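Local coordinates for cytidine deaminase (Mycobacterium tuberculosis, PDB 4WIG), which catalyses the zinc-dependent hydrolytic deamination of cytidine and 2'-deoxycytidine to uridine and 2'-deoxyuridine, probably in pyrimidine salvage, at residues Cys56-Val61 and Gly90-Val95; Phe27-Ala32 and Leu76-Gly81. The protein carries 1 engineered substitution. All coordinates share one frame; numbering follows the deposited sequence.

Interaction 1 of 2, residues Cys56-Val61 and Gly90-Val95. With ZN (zinc ion), chain C.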
loop_
_atom_site.group_PDB
_atom_site.type_symbol
_atom_site.label_atom_id
_atom_site.label_comp_id
_atom_site.label_asym_id
_atom_site.label_seq_id
_atom_site.Cartn_x
_atom_site.Cartn_y
_atom_site.Cartn_z
ATOM N N CYS A 56 -8.222 -2.949 2.954
ATOM C CA CYS A 56 -8.786 -3.406 4.219
ATOM C C CYS A 56 -10.139 -2.769 4.488
ATOM O O CYS A 56 -10.370 -1.613 4.116
ATOM C CB CYS A 56 -7.859 -3.054 5.375
ATOM S SG CYS A 56 -6.429 -4.142 5.567
ATOM N N ALA A 57 -11.006 -3.502 5.181
ATOM C CA ALA A 57 -12.321 -2.995 5.580
ATOM C C ALA A 57 -12.245 -1.662 6.317
ATOM O O ALA A 57 -13.056 -0.770 6.090
ATOM C CB ALA A 57 -13.031 -4.031 6.458
ATOM N N GLU A 58 -11.290 -1.560 7.236
ATOM C CA GLU A 58 -11.142 -0.383 8.065
ATOM C C GLU A 58 -10.747 0.831 7.224
ATOM O O GLU A 58 -11.230 1.937 7.484
ATOM C CB GLU A 58 -10.133 -0.626 9.188
ATOM C CG GLU A 58 -10.418 -1.872 10.015
ATOM C CD GLU A 58 -9.698 -3.110 9.503
ATOM O OE1 GLU A 58 -9.948 -3.534 8.350
ATOM O OE2 GLU A 58 -8.886 -3.682 10.258
ATOM N N CYS A 59 -9.903 0.625 6.213
ATOM C CA CYS A 59 -9.600 1.685 5.252
ATOM C C CYS A 59 -10.828 2.073 4.442
ATOM O O CYS A 59 -11.032 3.249 4.175
ATOM C CB CYS A 59 -8.465 1.288 4.311
ATOM S SG CYS A 59 -6.878 1.217 5.172
ATOM N N ALA A 60 -11.634 1.084 4.056
ATOM C CA ALA A 60 -12.901 1.349 3.375
ATOM C C ALA A 60 -13.832 2.221 4.252
ATOM O O ALA A 60 -14.505 3.113 3.741
ATOM C CB ALA A 60 -13.589 0.046 2.978
ATOM N N VAL A 61 -13.855 1.965 5.564
ATOM C CA VAL A 61 -14.598 2.817 6.502
ATOM C C VAL A 61 -14.162 4.287 6.443
ATOM O O VAL A 61 -15.001 5.200 6.445
ATOM C CB VAL A 61 -14.476 2.285 7.952
ATOM C CG1 VAL A 61 -14.895 3.324 8.976
ATOM C CG2 VAL A 61 -15.304 1.016 8.110
ATOM N N GLY A 90 -1.803 -3.496 11.505
ATOM C CA GLY A 90 -1.017 -2.310 11.875
ATOM C C GLY A 90 -1.261 -1.119 10.970
ATOM O O GLY A 90 -1.293 0.015 11.437
ATOM N N ARG A 91 -1.403 -1.390 9.669
ATOM C CA ARG A 91 -1.652 -0.360 8.664
ATOM C C ARG A 91 -2.941 0.364 9.017
ATOM O O ARG A 91 -2.995 1.594 9.099
ATOM C CB ARG A 91 -1.730 -1.009 7.268
ATOM C CG ARG A 91 -2.096 -0.094 6.103
ATOM C CD ARG A 91 -3.580 -0.131 5.778
ATOM N NE ARG A 91 -4.015 -1.393 5.176
ATOM C CZ ARG A 91 -3.854 -1.715 3.888
ATOM N NH1 ARG A 91 -4.305 -2.884 3.439
ATOM N NH2 ARG A 91 -3.221 -0.893 3.057
ATOM N N CYS A 92 -3.981 -0.426 9.239
ATOM C CA CYS A 92 -5.283 0.095 9.627
ATOM C C CYS A 92 -5.268 0.826 10.969
ATOM O O CYS A 92 -5.960 1.835 11.127
ATOM C CB CYS A 92 -6.316 -1.034 9.622
ATOM S SG CYS A 92 -6.723 -1.573 7.962
ATOM N N ARG A 93 -4.462 0.363 11.921
ATOM C CA ARG A 93 -4.310 1.111 13.176
ATOM C C ARG A 93 -3.779 2.527 12.898
ATOM O O ARG A 93 -4.285 3.497 13.454
ATOM C CB ARG A 93 -3.426 0.360 14.170
ATOM C CG ARG A 93 -4.101 -0.892 14.703
ATOM C CD ARG A 93 -3.270 -1.650 15.732
ATOM N NE ARG A 93 -3.749 -3.025 15.839
ATOM C CZ ARG A 93 -3.393 -3.902 16.777
ATOM N NH1 ARG A 93 -2.552 -3.574 17.739
ATOM N NH2 ARG A 93 -3.896 -5.121 16.739
ATOM N N GLN A 94 -2.813 2.648 11.986
ATOM C CA GLN A 94 -2.252 3.967 11.655
ATOM C C GLN A 94 -3.290 4.816 10.926
ATOM O O GLN A 94 -3.491 5.978 11.277
ATOM C CB GLN A 94 -0.970 3.851 10.816
ATOM C CG GLN A 94 -0.209 5.169 10.687
ATOM C CD GLN A 94 0.618 5.536 11.919
ATOM O OE1 GLN A 94 1.358 4.708 12.467
ATOM N NE2 GLN A 94 0.519 6.791 12.340
ATOM N N VAL A 95 -3.970 4.231 9.938
ATOM C CA VAL A 95 -4.988 4.956 9.190
ATOM C C VAL A 95 -6.117 5.438 10.120
ATOM O O VAL A 95 -6.508 6.603 10.069
ATOM C CB VAL A 95 -5.546 4.120 8.009
ATOM C CG1 VAL A 95 -6.728 4.821 7.355
ATOM C CG2 VAL A 95 -4.458 3.871 6.969
HETATM ZN ZN ZN C . -5.888 -3.674 7.761
HETATM O O HOH W 1 -6.909 -4.753 8.993
#
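Cys56 SG is gripped from two directions, by the zinc ion at 2.3 Å and by Arg91 NH1 at 3.3 Å. This is the metal site of the cytidine deaminase fold, in which two nearly parallel helix starts (17° between axes) offer cysteines to one zinc. Cys56 occupies the N-cap position of helix 57-67, while Cys92 sits in the first turn of helix 90-100 and its SG is also 2.3 Å from the zinc ion; Cys89 supplies a third sulphur. Cysteine suits both places because a soft thiolate binds zinc tightly through a short side chain. Arg91 reaches over with its chain bent at chi2 (-96°) and again at chi3. Its N-H points at Cys56 SG close to the guanidinium plane, with an angle of 154° at the hydrogen, and its positive charge probably offsets part of the negative charge gathered around the metal. Beside the bent chain, Cys59 SG packs against Arg91 CD at 3.6 Å and against Val95 CG2, and Leu55 of a neighbouring subunit adds to this apolar patch. Glu58, probably the catalytic proton donor, lays its carboxylate alongside the Cys92 side chain, with CD 3.7 Å from Cys92 SG. A water fills the remaining place on the zinc at 1.9 Å, and this water donates a hydrogen bond to Glu58 OE2 across 2.6 Å.

Interaction 2 of 2, residues Phe27-Ala32 and Leu76-Gly81; sequences FAVGAA and LACVDG
Strands 29-32 and 76-80 run antiparallel, their axes 4.8 Å apart at closest and 164° between directions, and two hydrogen-bonded pairs lace them together. Gly30 N to Val79 O and Val79 N to Gly30 O are both 3.0 Å, and Ala32 and Ala77 are joined in the same way, Ala77 N reaching Ala32 O at 2.9 Å; all four bonds are close to straight. Between these rungs lies the non-hydrogen-bonded pair Ala31 and Cys78, where Ala31 CA approaches Ala77 O to 3.2 Å in a CA-H...O contact. Side chains alternate between the two faces. On one, a chi1 of -175° swings Cys78 SG toward the neighbouring strand, where it meets the Val29 CG1 methyl at 3.5 Å; with the small Ala31 they form a low apolar surface on which helix 57-67 settles. On the other, Ala32, Ala77 and the branched Val79 stand beside Gly30, which adds no bulk. Near Asp80, the Phe27 ring brings CZ to within 4.0 Å of Asp80 CB, ring and carboxylate planes being nearly perpendicular; Asp80 OD1 itself accepts a hydrogen bond from Ser84 N. With helix 57-67 on the face of Val29, Ala31 and Cys78 and helix 6-17 on that of Ala32 and Val79, the strand pair belongs to the middle layer of the three-layer alpha-beta-alpha sandwich of cytidine deaminases.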
loop_
_atom_site.group_PDB
_atom_site.type_symbol
_atom_site.label_atom_id
_atom_site.label_comp_id
_atom_site.label_asym_id
_atom_site.label_seq_id
_atom_site.Cartn_x
_atom_site.Cartn_y
_atom_site.Cartn_z
ATOM N N PHE A 27 -11.263 -14.556 2.703
ATOM C CA PHE A 27 -11.344 -14.110 4.085
ATOM C C PHE A 27 -12.115 -12.803 4.118
ATOM O O PHE A 27 -11.531 -11.741 3.928
ATOM C CB PHE A 27 -9.946 -13.932 4.690
ATOM C CG PHE A 27 -9.965 -13.629 6.165
ATOM C CD1 PHE A 27 -10.517 -14.529 7.059
ATOM C CD2 PHE A 27 -9.442 -12.449 6.664
ATOM C CE1 PHE A 27 -10.542 -14.258 8.417
ATOM C CE2 PHE A 27 -9.465 -12.172 8.028
ATOM C CZ PHE A 27 -10.014 -13.081 8.901
ATOM N N ALA A 28 -13.426 -12.886 4.329
ATOM C CA ALA A 28 -14.277 -11.689 4.316
ATOM C C ALA A 28 -14.101 -10.918 5.607
ATOM O O ALA A 28 -14.031 -11.503 6.670
ATOM C CB ALA A 28 -15.737 -12.046 4.131
ATOM N N VAL A 29 -13.992 -9.602 5.489
ATOM C CA VAL A 29 -13.907 -8.745 6.664
ATOM C C VAL A 29 -14.859 -7.591 6.471
ATOM O O VAL A 29 -14.949 -7.063 5.387
ATOM C CB VAL A 29 -12.490 -8.215 6.888
ATOM C CG1 VAL A 29 -12.461 -7.279 8.090
ATOM C CG2 VAL A 29 -11.521 -9.373 7.089
ATOM N N GLY A 30 -15.574 -7.213 7.533
ATOM C CA GLY A 30 -16.420 -6.030 7.496
ATOM C C GLY A 30 -16.106 -5.140 8.675
ATOM O O GLY A 30 -15.660 -5.628 9.716
ATOM N N ALA A 31 -16.339 -3.838 8.526
ATOM C CA ALA A 31 -16.149 -2.930 9.625
ATOM C C ALA A 31 -17.217 -1.858 9.626
ATOM O O ALA A 31 -17.767 -1.522 8.583
ATOM C CB ALA A 31 -14.758 -2.314 9.565
ATOM N N ALA A 32 -17.509 -1.341 10.809
ATOM C CA ALA A 32 -18.477 -0.269 10.963
ATOM C C ALA A 32 -18.005 0.662 12.062
ATOM O O ALA A 32 -17.457 0.214 13.074
ATOM C CB ALA A 32 -19.844 -0.833 11.304
ATOM N N LEU A 76 -15.199 1.863 16.465
ATOM C CA LEU A 76 -15.173 0.963 15.343
ATOM C C LEU A 76 -15.220 -0.518 15.789
ATOM O O LEU A 76 -14.535 -0.915 16.720
ATOM C CB LEU A 76 -13.903 1.219 14.507
ATOM C CG LEU A 76 -13.751 0.372 13.248
ATOM C CD1 LEU A 76 -13.156 1.175 12.103
ATOM C CD2 LEU A 76 -12.912 -0.870 13.505
ATOM N N ALA A 77 -16.025 -1.325 15.095
ATOM C CA ALA A 77 -16.000 -2.785 15.222
ATOM C C ALA A 77 -15.569 -3.397 13.889
ATOM O O ALA A 77 -16.013 -2.957 12.834
ATOM C CB ALA A 77 -17.377 -3.331 15.621
ATOM N N CYS A 78 -14.705 -4.404 13.958
ATOM C CA CYS A 78 -14.233 -5.143 12.783
ATOM C C CYS A 78 -14.468 -6.625 13.033
ATOM O O CYS A 78 -14.099 -7.137 14.074
ATOM C CB CYS A 78 -12.743 -4.906 12.594
ATOM S SG CYS A 78 -12.044 -5.631 11.100
ATOM N N VAL A 79 -15.086 -7.302 12.081
ATOM C CA VAL A 79 -15.407 -8.713 12.226
ATOM C C VAL A 79 -15.052 -9.482 10.965
ATOM O O VAL A 79 -14.967 -8.915 9.875
ATOM C CB VAL A 79 -16.908 -8.934 12.559
ATOM C CG1 VAL A 79 -17.280 -8.194 13.853
ATOM C CG2 VAL A 79 -17.781 -8.480 11.395
ATOM N N ASP A 80 -14.858 -10.784 11.122
ATOM C CA ASP A 80 -14.646 -11.667 9.986
ATOM C C ASP A 80 -15.995 -12.177 9.423
ATOM O O ASP A 80 -17.051 -11.752 9.884
ATOM C CB ASP A 80 -13.696 -12.787 10.374
ATOM C CG ASP A 80 -14.327 -13.841 11.287
ATOM O OD1 ASP A 80 -15.552 -13.823 11.551
ATOM O OD2 ASP A 80 -13.546 -14.688 11.759
ATOM N N GLY A 81 -15.939 -13.064 8.423
ATOM C CA GLY A 81 -17.138 -13.592 7.758
ATOM C C GLY A 81 -18.069 -14.353 8.689
ATOM O O GLY A 81 -19.256 -14.476 8.412
#

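Both contacts are buried, yet their chemistry differs. Interaction 2 is made by repeating backbone bonds within the central sheet, whereas interaction 1 joins two helices through a metal, thiolates and an arginine, close to other subunits of the tetramer. The two meet on the sheet face that carries helix 57-67: Ala57 CB lies 3.7 Å from Val29 CG1, Val61 CG2 3.6 Å from Ala31 O, and Glu58 CD 3.8 Å from Cys78 SG. Their segments alternate along the chain, helix 57-67 leading into strand 73-80 and that strand toward helix 90-100. The strand pair thus backs the helix that carries Glu58 and begins at the ligand Cys56.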